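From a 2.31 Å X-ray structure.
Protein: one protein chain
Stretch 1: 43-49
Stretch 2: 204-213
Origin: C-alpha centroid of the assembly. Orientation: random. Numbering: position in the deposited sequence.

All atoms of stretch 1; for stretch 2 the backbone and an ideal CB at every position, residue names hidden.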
# COMPACT_ATOMS: atom_id res chain seq x y z
N ASP A 43 11.63 26.39 9.97
CA ASP A 43 11.41 25.27 9.06
C ASP A 43 11.14 23.98 9.84
O ASP A 43 10.23 23.22 9.48
CB ASP A 43 12.59 25.11 8.08
CG ASP A 43 12.54 26.13 6.93
OD1 ASP A 43 11.50 26.79 6.75
OD2 ASP A 43 13.55 26.26 6.19
N LYS A 44 11.91 23.74 10.91
CA LYS A 44 11.70 22.56 11.76
C LYS A 44 10.32 22.63 12.39
O LYS A 44 9.62 21.62 12.48
CB LYS A 44 12.73 22.47 12.89
CG LYS A 44 14.11 21.98 12.49
CD LYS A 44 15.02 21.90 13.72
CE LYS A 44 14.89 23.18 14.55
NZ LYS A 44 15.74 23.19 15.78
N GLU A 45 9.94 23.82 12.83
CA GLU A 45 8.65 24.00 13.47
C GLU A 45 7.53 23.64 12.52
O GLU A 45 6.53 23.04 12.92
CB GLU A 45 8.50 25.45 13.92
CG GLU A 45 7.06 25.89 14.09
CD GLU A 45 6.33 25.13 15.19
OE1 GLU A 45 6.92 24.18 15.76
OE2 GLU A 45 5.16 25.50 15.48
N LEU A 46 7.71 23.98 11.24
CA LEU A 46 6.69 23.75 10.22
C LEU A 46 6.40 22.26 9.99
O LEU A 46 5.24 21.86 9.84
CB LEU A 46 7.10 24.42 8.90
CG LEU A 46 6.23 24.12 7.67
CD1 LEU A 46 4.90 24.86 7.74
CD2 LEU A 46 6.98 24.47 6.41
N ILE A 47 7.45 21.44 9.97
CA ILE A 47 7.30 20.01 9.76
C ILE A 47 6.41 19.43 10.85
O ILE A 47 5.52 18.62 10.59
CB ILE A 47 8.66 19.30 9.75
CG1 ILE A 47 9.54 19.86 8.63
CG2 ILE A 47 8.46 17.80 9.60
CD1 ILE A 47 10.95 19.31 8.62
N HIS A 48 6.65 19.87 12.07
CA HIS A 48 5.93 19.36 13.22
C HIS A 48 4.46 19.77 13.22
O HIS A 48 3.58 18.94 13.46
CB HIS A 48 6.61 19.82 14.51
CG HIS A 48 5.98 19.27 15.75
ND1 HIS A 48 6.35 18.06 16.29
CD2 HIS A 48 5.00 19.75 16.55
CE1 HIS A 48 5.64 17.82 17.37
NE2 HIS A 48 4.81 18.84 17.55
N ARG A 49 4.19 21.04 12.95
CA ARG A 49 2.82 21.54 13.03
C ARG A 49 1.92 21.02 11.91
O ARG A 49 0.80 20.58 12.17
CB ARG A 49 2.80 23.07 13.08
CG ARG A 49 1.39 23.64 12.95
CD ARG A 49 1.36 25.16 13.14
NE ARG A 49 2.57 25.79 12.64
CZ ARG A 49 2.75 26.18 11.38
NH1 ARG A 49 1.78 26.01 10.47
NH2 ARG A 49 3.90 26.75 11.02
N UNK A 204 18.85 12.58 16.98
CA UNK A 204 18.22 13.49 17.93
C UNK A 204 17.45 14.62 17.26
O UNK A 204 16.41 15.06 17.76
CB UNK A 204 19.28 14.08 18.86
N UNK A 205 17.97 15.09 16.13
CA UNK A 205 17.36 16.22 15.42
C UNK A 205 15.97 15.90 14.86
O UNK A 205 15.15 16.80 14.68
CB UNK A 205 18.28 16.66 14.28
N UNK A 206 15.69 14.61 14.61
CA UNK A 206 14.37 14.18 14.14
C UNK A 206 13.44 13.74 15.29
O UNK A 206 12.23 13.60 15.10
CB UNK A 206 14.53 13.03 13.14
N UNK A 207 13.99 13.50 16.47
CA UNK A 207 13.20 12.87 17.52
C UNK A 207 11.97 13.66 17.98
O UNK A 207 11.03 13.09 18.51
CB UNK A 207 14.10 12.62 18.73
N UNK A 208 11.95 14.97 17.73
CA UNK A 208 10.80 15.78 18.16
C UNK A 208 9.52 15.48 17.40
O UNK A 208 8.42 15.76 17.88
CB UNK A 208 11.13 17.27 18.01
N UNK A 209 9.65 14.89 16.21
CA UNK A 209 8.48 14.58 15.40
C UNK A 209 7.72 13.40 15.98
O UNK A 209 6.53 13.25 15.76
CB UNK A 209 8.89 14.29 13.96
N UNK A 210 8.44 12.57 16.72
CA UNK A 210 7.91 11.30 17.20
C UNK A 210 7.71 11.28 18.69
O UNK A 210 7.02 10.42 19.21
CB UNK A 210 8.84 10.15 16.80
N UNK A 211 8.33 12.24 19.39
CA UNK A 211 8.38 12.21 20.85
C UNK A 211 7.04 11.87 21.51
O UNK A 211 7.00 11.14 22.51
CB UNK A 211 8.87 13.57 21.37
N UNK A 212 5.96 12.38 20.94
CA UNK A 212 4.64 12.30 21.57
C UNK A 212 3.82 11.04 21.21
O UNK A 212 2.79 10.77 21.83
CB UNK A 212 3.84 13.54 21.18
N UNK A 213 4.28 10.29 20.20
CA UNK A 213 3.69 8.99 19.88
C UNK A 213 3.77 8.04 21.08
O UNK A 213 2.82 7.31 21.37
CB UNK A 213 4.39 8.37 18.67

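Stretch 1 is a helix that offers stretch 2 a strip made of K44, I47 and H48: an aliphatic lysine stem, a branched apolar side chain and an imidazole, with the carbonyl of K44 close by.

Position 204 lies out of reach, with nothing of stretch 1 within 5.5 Å of its ideal CB, so many residues would do. It is G204.

At 205 the CA-to-CB bond runs sideways, with no atom of stretch 1 near the CB. A long side chain could still reach the lysine, and an acid would suit its charge, though a polar neutral group would also fit. The residue is E205. Its OE2 comes 3.7 Å from K44 CD, so it meets the stem of the lysine; the ammonium end leads away, and the contact is no salt bridge.

Positions 206 and 207 are out of reach, and stretch 1 sets no preference at either. They are H206 and Q207.

Position 208 points toward the helix, its ideal CB 5.1 Å from H48 ND1. The space ahead runs along the imidazole to the K44 carbonyl, so a long side chain is favoured, apolar along its length and perhaps tipped with a donor; methionine, phenylalanine or tyrosine could all be considered. Y208 takes chi1 p and exploits both features. Its OH donates a hydrogen bond to K44 O at 3.1 Å, with that oxygen near the ring plane, at the edge. Further back, Y208 CE2 lies 3.8 Å from H48 CB, and the two rings are near parallel at 26° but slid apart, so they barely overlap.

At 209 the CB again sits 5.1 Å from H48 ND1, but the bond runs sideways. A flexible aliphatic chain could turn back toward I47, so leucine, isoleucine or methionine would suit. L209, with chi1 m and chi2 t, brings CD2 to 3.7 Å from I47 CG2 and 4.0 Å from H48 CA.

Position 210 points away, leaving its choice to other neighbours; it is F210.

Position 211 points sideways, and only a long side chain could approach the imidazole. E211 just does so, its OE1 4.5 Å from H48 CE1.

Position 212 points toward stretch 1 across open space, where a modest polar or acidic group would suit the histidine. D212 places OD2 4.1 Å from H48 CE1, near the ring plane, a loose approach.

Position 213 is out of reach and unconstrained here; it is C213.

Stretch 2 204-213: GEHQYLFEDC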
# COMPACT_ATOMS: atom_id res chain seq x y z
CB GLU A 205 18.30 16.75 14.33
CG GLU A 205 17.65 16.91 12.95
CD GLU A 205 17.82 18.33 12.38
OE1 GLU A 205 18.12 18.45 11.16
OE2 GLU A 205 17.64 19.31 13.14
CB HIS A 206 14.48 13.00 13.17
CG HIS A 206 15.05 13.34 11.83
ND1 HIS A 206 16.22 14.04 11.66
CD2 HIS A 206 14.63 13.01 10.58
CE1 HIS A 206 16.50 14.14 10.37
NE2 HIS A 206 15.55 13.53 9.70
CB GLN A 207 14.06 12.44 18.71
CG GLN A 207 14.77 11.11 18.49
CD GLN A 207 15.56 10.68 19.71
OE1 GLN A 207 15.38 11.23 20.80
NE2 GLN A 207 16.43 9.69 19.54
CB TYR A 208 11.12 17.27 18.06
CG TYR A 208 11.20 17.77 16.64
CD1 TYR A 208 12.26 17.40 15.82
CD2 TYR A 208 10.22 18.61 16.13
CE1 TYR A 208 12.35 17.86 14.53
CE2 TYR A 208 10.30 19.08 14.83
CZ TYR A 208 11.36 18.70 14.04
OH TYR A 208 11.47 19.14 12.75
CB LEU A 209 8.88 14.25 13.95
CG LEU A 209 9.63 15.36 13.22
CD1 LEU A 209 10.10 14.84 11.88
CD2 LEU A 209 8.75 16.58 13.06
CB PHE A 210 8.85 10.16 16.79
CG PHE A 210 9.11 10.10 15.32
CD1 PHE A 210 8.19 9.49 14.48
CD2 PHE A 210 10.26 10.65 14.78
CE1 PHE A 210 8.41 9.43 13.10
CE2 PHE A 210 10.50 10.60 13.41
CZ PHE A 210 9.56 9.99 12.57
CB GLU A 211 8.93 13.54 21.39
CG GLU A 211 8.16 14.77 20.91
CD GLU A 211 8.88 16.08 21.23
OE1 GLU A 211 8.81 17.02 20.39
OE2 GLU A 211 9.52 16.16 22.31
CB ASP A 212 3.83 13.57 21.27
CG ASP A 212 4.62 14.85 21.58
OD1 ASP A 212 5.23 14.93 22.67
OD2 ASP A 212 4.64 15.76 20.73
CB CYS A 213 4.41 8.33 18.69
SG CYS A 213 4.31 9.21 17.10
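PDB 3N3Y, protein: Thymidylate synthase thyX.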